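Long-range contact in FAD-dependent pyridine nucleotide-disulphide oxidoreductase (Desulfovibrio vulgaris, PDB 3IWA), which probably catalyses FAD-dependent oxidation of NADH or NADPH: residues Val219-Arg227 with Val238-Asp246. Sequence-based numbering, arbitrary orientation.
Sequences VHTGEKVVR and VITDKRTLD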
loop_
_atom_site.group_PDB
_atom_site.type_symbol
_atom_site.label_atom_id
_atom_site.label_comp_id
_atom_site.label_asym_id
_atom_site.label_seq_id
_atom_site.Cartn_x
_atom_site.Cartn_y
_atom_site.Cartn_z
ATOM N N VAL A 219 23.824 15.982 -15.870
ATOM C CA VAL A 219 23.449 14.681 -16.420
ATOM C C VAL A 219 23.668 14.573 -17.923
ATOM O O VAL A 219 23.215 15.400 -18.676
ATOM C CB VAL A 219 21.978 14.364 -16.090
ATOM C CG1 VAL A 219 21.605 12.977 -16.597
ATOM C CG2 VAL A 219 21.744 14.482 -14.586
ATOM N N HIS A 220 24.347 13.531 -18.364
ATOM C CA HIS A 220 24.497 13.292 -19.784
ATOM C C HIS A 220 23.920 11.934 -20.074
ATOM O O HIS A 220 24.331 10.946 -19.457
ATOM C CB HIS A 220 25.974 13.337 -20.234
ATOM C CG HIS A 220 26.650 14.656 -19.985
ATOM N ND1 HIS A 220 26.273 15.819 -20.620
ATOM C CD2 HIS A 220 27.675 14.995 -19.161
ATOM C CE1 HIS A 220 27.031 16.815 -20.192
ATOM N NE2 HIS A 220 27.889 16.341 -19.307
ATOM N N THR A 221 22.976 11.902 -21.012
ATOM C CA THR A 221 22.377 10.675 -21.535
ATOM C C THR A 221 22.765 10.438 -23.005
ATOM O O THR A 221 23.312 11.312 -23.679
ATOM C CB THR A 221 20.822 10.702 -21.367
ATOM O OG1 THR A 221 20.279 11.914 -21.900
ATOM C CG2 THR A 221 20.446 10.607 -19.887
ATOM N N GLY A 222 22.465 9.256 -23.517
ATOM C CA GLY A 222 22.934 8.881 -24.823
ATOM C C GLY A 222 24.434 9.095 -25.001
ATOM O O GLY A 222 24.877 9.454 -26.090
ATOM N N GLU A 223 25.213 8.824 -23.946
ATOM C CA GLU A 223 26.638 9.134 -23.921
ATOM C C GLU A 223 27.471 7.972 -23.402
ATOM O O GLU A 223 27.198 7.423 -22.336
ATOM C CB GLU A 223 26.862 10.373 -23.078
ATOM C CG GLU A 223 28.270 10.938 -23.221
ATOM C CD GLU A 223 28.375 12.404 -22.927
ATOM O OE1 GLU A 223 27.394 13.149 -23.095
ATOM O OE2 GLU A 223 29.490 12.822 -22.562
ATOM N N LYS A 224 28.487 7.601 -24.185
ATOM C CA LYS A 224 29.270 6.385 -23.964
ATOM C C LYS A 224 30.655 6.711 -23.419
ATOM O O LYS A 224 31.275 7.681 -23.854
ATOM C CB LYS A 224 29.424 5.591 -25.275
ATOM C CG LYS A 224 30.313 4.337 -25.139
ATOM C CD LYS A 224 30.397 3.477 -26.422
ATOM C CE LYS A 224 30.628 1.981 -26.093
ATOM N NZ LYS A 224 30.372 1.020 -27.238
ATOM N N VAL A 225 31.149 5.872 -22.506
ATOM C CA VAL A 225 32.482 6.037 -21.953
ATOM C C VAL A 225 33.442 5.368 -22.941
ATOM O O VAL A 225 33.291 4.186 -23.280
ATOM C CB VAL A 225 32.642 5.429 -20.514
ATOM C CG1 VAL A 225 34.102 5.411 -20.115
ATOM C CG2 VAL A 225 31.845 6.194 -19.488
ATOM N N VAL A 226 34.421 6.142 -23.398
ATOM C CA VAL A 226 35.392 5.671 -24.385
ATOM C C VAL A 226 36.716 5.245 -23.758
ATOM O O VAL A 226 37.300 4.242 -24.175
ATOM C CB VAL A 226 35.603 6.720 -25.499
ATOM C CG1 VAL A 226 36.977 6.593 -26.108
ATOM C CG2 VAL A 226 34.518 6.546 -26.589
ATOM N N ARG A 227 37.191 6.001 -22.778
ATOM C CA ARG A 227 38.317 5.580 -21.977
ATOM C C ARG A 227 38.450 6.477 -20.727
ATOM O O ARG A 227 37.892 7.571 -20.673
ATOM C CB ARG A 227 39.616 5.592 -22.806
ATOM C CG ARG A 227 40.181 6.983 -23.050
ATOM C CD ARG A 227 41.565 6.993 -23.760
ATOM N NE ARG A 227 41.704 8.326 -24.331
ATOM C CZ ARG A 227 41.091 8.725 -25.438
ATOM N NH1 ARG A 227 40.369 7.887 -26.151
ATOM N NH2 ARG A 227 41.227 9.969 -25.846
ATOM N N VAL A 238 37.653 11.337 -17.484
ATOM C CA VAL A 238 36.802 10.401 -18.242
ATOM C C VAL A 238 36.560 10.949 -19.651
ATOM O O VAL A 238 36.090 12.060 -19.838
ATOM C CB VAL A 238 35.428 10.174 -17.568
ATOM C CG1 VAL A 238 34.580 9.168 -18.398
ATOM C CG2 VAL A 238 35.613 9.737 -16.102
ATOM N N ILE A 239 36.877 10.160 -20.654
ATOM C CA ILE A 239 36.629 10.597 -22.043
ATOM C C ILE A 239 35.408 9.869 -22.511
ATOM O O ILE A 239 35.391 8.657 -22.520
ATOM C CB ILE A 239 37.817 10.270 -23.023
ATOM C CG1 ILE A 239 39.162 10.610 -22.353
ATOM C CG2 ILE A 239 37.602 10.997 -24.366
ATOM C CD1 ILE A 239 39.268 12.072 -21.845
ATOM N N THR A 240 34.403 10.624 -22.904
ATOM C CA THR A 240 33.229 10.054 -23.516
ATOM C C THR A 240 33.334 10.252 -25.022
ATOM O O THR A 240 34.307 10.861 -25.496
ATOM C CB THR A 240 31.946 10.677 -22.959
ATOM O OG1 THR A 240 31.786 12.007 -23.448
ATOM C CG2 THR A 240 31.966 10.682 -21.409
ATOM N N ASP A 241 32.359 9.722 -25.767
ATOM C CA ASP A 241 32.280 9.962 -27.219
ATOM C C ASP A 241 31.824 11.387 -27.560
ATOM O O ASP A 241 31.749 11.766 -28.743
ATOM C CB ASP A 241 31.388 8.923 -27.938
ATOM C CG ASP A 241 29.918 8.904 -27.436
ATOM O OD1 ASP A 241 29.592 9.510 -26.376
ATOM O OD2 ASP A 241 29.084 8.252 -28.115
ATOM N N LYS A 242 31.535 12.185 -26.540
ATOM C CA LYS A 242 31.072 13.548 -26.745
ATOM C C LYS A 242 31.887 14.635 -26.032
ATOM O O LYS A 242 31.760 15.812 -26.377
ATOM C CB LYS A 242 29.612 13.633 -26.312
ATOM C CG LYS A 242 28.683 12.781 -27.203
ATOM C CD LYS A 242 27.212 13.155 -27.014
ATOM C CE LYS A 242 26.273 12.127 -27.681
ATOM N NZ LYS A 242 24.801 12.309 -27.322
ATOM N N ARG A 243 32.693 14.262 -25.031
ATOM C CA ARG A 243 33.435 15.248 -24.256
ATOM C C ARG A 243 34.525 14.624 -23.400
ATOM O O ARG A 243 34.678 13.399 -23.349
ATOM C CB ARG A 243 32.486 16.094 -23.384
ATOM C CG ARG A 243 32.053 15.444 -22.043
ATOM C CD ARG A 243 30.661 15.910 -21.557
ATOM N NE ARG A 243 29.606 15.498 -22.494
ATOM C CZ ARG A 243 28.728 16.310 -23.093
ATOM N NH1 ARG A 243 27.831 15.804 -23.920
ATOM N NH2 ARG A 243 28.708 17.617 -22.865
ATOM N N THR A 244 35.273 15.502 -22.738
ATOM C CA THR A 244 36.264 15.130 -21.735
ATOM C C THR A 244 35.823 15.721 -20.392
ATOM O O THR A 244 35.518 16.913 -20.309
ATOM C CB THR A 244 37.682 15.653 -22.101
ATOM O OG1 THR A 244 38.143 14.986 -23.282
ATOM C CG2 THR A 244 38.692 15.410 -20.950
ATOM N N LEU A 245 35.760 14.873 -19.358
ATOM C CA LEU A 245 35.373 15.301 -18.012
ATOM C C LEU A 245 36.537 15.041 -17.082
ATOM O O LEU A 245 37.152 13.977 -17.113
ATOM C CB LEU A 245 34.156 14.510 -17.509
ATOM C CG LEU A 245 32.844 14.622 -18.291
ATOM C CD1 LEU A 245 31.962 13.422 -18.053
ATOM C CD2 LEU A 245 32.113 15.915 -17.946
ATOM N N ASP A 246 36.847 16.017 -16.257
ATOM C CA ASP A 246 37.809 15.795 -15.183
ATOM C C ASP A 246 37.122 15.011 -14.052
ATOM O O ASP A 246 36.032 15.386 -13.610
ATOM C CB ASP A 246 38.352 17.131 -14.629
ATOM C CG ASP A 246 39.214 17.912 -15.637
ATOM O OD1 ASP A 246 40.165 17.343 -16.219
ATOM O OD2 ASP A 246 38.956 19.122 -15.796
#
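Ile-239 and Arg-227 meet as a hydrogen-bonded pair at a classic beta bulge in the three-stranded antiparallel meander of the second Rossmann-type domain, which in this family binds the pyridine nucleotide. Val-226 and Arg-227 together stand opposite the single residue Ile-239, whose O accepts from Val-226 N at 2.8 Å and, more loosely, from Arg-227 N at 3.2 Å; Ile-239 N returns a bond to Arg-227 O. The two side chains of Arg-227 and Ile-239 extend alongside each other. With CG between its backbone N and carbonyl carbon (chi1 76°) and the chain extended from there, Arg-227 lays its CG 3.8 Å from Ile-239 CG1 and turns one guanidinium face toward the isoleucine, with Ile-239 CG2 offset toward its rim, while its NE pairs with Glu-229.

Ahead of the bulge, where the chain passes from the edge strand 218-220 of the parallel sheet to strand 225-230, Glu-223 stretches its carboxylate into the turn between strands 235-240 and 244-246. Arg-243 grips Glu-223 side-on: NE approaches the syn lone pair of Glu-223 OE2 at 2.7 Å, almost in the guanidinium plane, whereas NH1 reaches OE1 along a more bent path (138°). OE2 also takes the hydroxyl of Thr-240 on its anti side, well out of the carboxylate plane. That same OG1 accepts from Lys-242 N, an ST turn, and from Arg-243 N, which extends it to an ST motif. The guanidinium, held by two bonds, lies flat on the His-220 ring, with planes 19° apart and Arg-243 NH2 3.3 Å from His-220 CE1.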